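Local coordinates for glycosyl hydrolase family 62 protein (Coprinopsis cinerea, PDB 5B6T), which probably cleaves alpha-L-arabinofuranosyl side groups from arabinoxylan, as an alpha-L-arabinofuranosidase of glycoside hydrolase family 62, at residues N191-A196 with W222-T227. Residues are numbered along the deposited sequence; the frame is centred on the assembly and turned at random.
Sequences NRLFEA and WFRSWT
Arg224 reaches from its strand to the backbone and guanidinium of Arg192. Its CB lies 3.7 Å from Trp226 CZ3, two residues along the same strand. CG sits 3.3 Å above the indole plane of Trp222, toward the rim of that ring. CD brushes Arg192 O, and a bend at chi3 (68°) turns NE away from the extended course, beneath one face of the Arg192 guanidinium. At the tip, NH1 gives a hydrogen bond to Arg192 O (2.8 Å, 154° at the hydrogen); the oxygen lies near the plane of the Arg224 guanidinium, whereas the donor stands above the carbonyl plane. NH2 comes within 3.5 Å of Arg192 NH2, the two guanidinium planes 33° apart. This approach of like charges is probably eased by the Asp240 salt bridge to Arg224 NH2 and the hydrogen bond from Arg192 NH2 to Gln241. The other face of the Arg224 guanidinium has Trp226 CZ2 over its centre, 3.5 Å above the plane.

In the five-bladed beta-propeller of this family, both segments belong to one blade: 191-196 leads into strand 195-202, 222-227 lies on strand 221-228, and strand 207-215 runs between them. The side chain of Ala196 lies about 6 Å from the bound calcium, and Ala196 O meets the edge of Phe223 at CE2. Leu193 CD1 packs on Trp226 CH2 at 3.7 Å; both residues also touch Met185 of strand 182-186, in another blade. At the Trp222 edge, Arg192 NH1 is 3.7 Å from CZ2, and NE1 donates to a water that bonds weakly to Asn191 O.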
# COMPACT_ATOMS: atom_id res chain seq x y z
N ASN A 191 -6.20 -17.03 -2.24
CA ASN A 191 -6.18 -16.16 -3.42
C ASN A 191 -7.26 -15.07 -3.36
O ASN A 191 -7.09 -14.04 -3.96
CB ASN A 191 -6.35 -16.98 -4.68
CG ASN A 191 -5.06 -17.68 -5.10
OD1 ASN A 191 -4.04 -17.61 -4.44
ND2 ASN A 191 -5.11 -18.34 -6.24
N ARG A 192 -8.34 -15.30 -2.63
CA ARG A 192 -9.43 -14.33 -2.52
C ARG A 192 -9.08 -13.17 -1.58
O ARG A 192 -9.70 -12.11 -1.66
CB ARG A 192 -10.71 -14.99 -2.03
CG ARG A 192 -11.31 -15.99 -3.00
CD ARG A 192 -11.99 -15.30 -4.15
NE ARG A 192 -13.23 -14.63 -3.75
CZ ARG A 192 -14.05 -13.94 -4.54
NH1 ARG A 192 -13.79 -13.74 -5.85
NH2 ARG A 192 -15.14 -13.41 -3.99
N LEU A 193 -8.10 -13.36 -0.70
CA LEU A 193 -7.74 -12.35 0.30
C LEU A 193 -6.24 -12.46 0.54
O LEU A 193 -5.77 -12.96 1.56
CB LEU A 193 -8.56 -12.56 1.57
CG LEU A 193 -8.58 -11.40 2.55
CD1 LEU A 193 -9.49 -10.28 2.06
CD2 LEU A 193 -9.01 -11.86 3.94
N PHE A 194 -5.49 -12.01 -0.46
CA PHE A 194 -4.09 -12.43 -0.56
C PHE A 194 -3.11 -11.52 0.16
O PHE A 194 -2.40 -11.97 1.05
CB PHE A 194 -3.69 -12.64 -2.02
CG PHE A 194 -2.38 -13.36 -2.17
CD1 PHE A 194 -2.24 -14.67 -1.74
CD2 PHE A 194 -1.31 -12.74 -2.76
CE1 PHE A 194 -1.02 -15.32 -1.86
CE2 PHE A 194 -0.09 -13.40 -2.90
CZ PHE A 194 0.05 -14.68 -2.44
N GLU A 195 -3.04 -10.25 -0.21
CA GLU A 195 -2.11 -9.34 0.49
C GLU A 195 -2.49 -7.89 0.18
O GLU A 195 -3.57 -7.65 -0.39
CB GLU A 195 -0.67 -9.64 0.05
CG GLU A 195 -0.42 -9.46 -1.44
CD GLU A 195 0.90 -10.02 -1.95
OE1 GLU A 195 1.73 -10.55 -1.20
OE2 GLU A 195 1.18 -9.93 -3.17
N ALA A 196 -1.67 -6.96 0.63
CA ALA A 196 -1.74 -5.55 0.21
C ALA A 196 -3.06 -4.89 0.58
O ALA A 196 -3.73 -4.28 -0.26
CB ALA A 196 -1.47 -5.43 -1.29
N TRP A 222 -5.99 -8.25 -8.72
CA TRP A 222 -7.11 -7.31 -8.67
C TRP A 222 -7.41 -6.92 -7.24
O TRP A 222 -6.87 -7.53 -6.32
CB TRP A 222 -8.35 -7.90 -9.35
CG TRP A 222 -8.98 -9.11 -8.68
CD1 TRP A 222 -8.43 -10.34 -8.51
CD2 TRP A 222 -10.30 -9.17 -8.11
NE1 TRP A 222 -9.33 -11.17 -7.88
CE2 TRP A 222 -10.47 -10.48 -7.60
CE3 TRP A 222 -11.35 -8.26 -7.99
CZ2 TRP A 222 -11.65 -10.88 -6.99
CZ3 TRP A 222 -12.50 -8.65 -7.39
CH2 TRP A 222 -12.66 -9.96 -6.90
N PHE A 223 -8.27 -5.93 -7.06
CA PHE A 223 -8.68 -5.44 -5.75
C PHE A 223 -10.14 -5.62 -5.44
O PHE A 223 -11.00 -5.32 -6.27
CB PHE A 223 -8.31 -3.95 -5.54
CG PHE A 223 -6.86 -3.78 -5.25
CD1 PHE A 223 -5.93 -3.67 -6.30
CD2 PHE A 223 -6.40 -3.87 -3.96
CE1 PHE A 223 -4.59 -3.58 -6.03
CE2 PHE A 223 -5.05 -3.80 -3.69
CZ PHE A 223 -4.15 -3.68 -4.72
N ARG A 224 -10.39 -6.06 -4.20
CA ARG A 224 -11.71 -6.11 -3.61
C ARG A 224 -11.87 -5.00 -2.61
O ARG A 224 -10.88 -4.49 -2.10
CB ARG A 224 -11.92 -7.47 -2.94
CG ARG A 224 -11.80 -8.64 -3.92
CD ARG A 224 -11.88 -10.00 -3.25
NE ARG A 224 -13.20 -10.29 -2.70
CZ ARG A 224 -13.43 -11.08 -1.65
NH1 ARG A 224 -12.42 -11.69 -1.02
NH2 ARG A 224 -14.67 -11.27 -1.22
N SER A 225 -13.11 -4.63 -2.32
CA SER A 225 -13.39 -3.53 -1.40
C SER A 225 -14.58 -3.82 -0.51
O SER A 225 -15.54 -4.51 -0.91
CB SER A 225 -13.65 -2.23 -2.17
OG SER A 225 -14.73 -2.37 -3.11
N TRP A 226 -14.50 -3.23 0.69
CA TRP A 226 -15.52 -3.34 1.73
C TRP A 226 -15.61 -2.02 2.44
O TRP A 226 -14.66 -1.23 2.43
CB TRP A 226 -15.14 -4.40 2.78
CG TRP A 226 -14.98 -5.79 2.32
CD1 TRP A 226 -15.88 -6.81 2.49
CD2 TRP A 226 -13.84 -6.38 1.69
NE1 TRP A 226 -15.39 -7.98 2.00
CE2 TRP A 226 -14.14 -7.75 1.48
CE3 TRP A 226 -12.60 -5.90 1.26
CZ2 TRP A 226 -13.25 -8.63 0.86
CZ3 TRP A 226 -11.72 -6.78 0.66
CH2 TRP A 226 -12.05 -8.12 0.49
N THR A 227 -16.72 -1.81 3.15
CA THR A 227 -16.84 -0.66 4.06
C THR A 227 -17.35 -1.08 5.42
O THR A 227 -17.95 -2.16 5.57
CB THR A 227 -17.79 0.43 3.53
OG1 THR A 227 -19.11 -0.13 3.40
CG2 THR A 227 -17.32 0.95 2.17
O HOH W 1 -9.57 -13.68 -6.30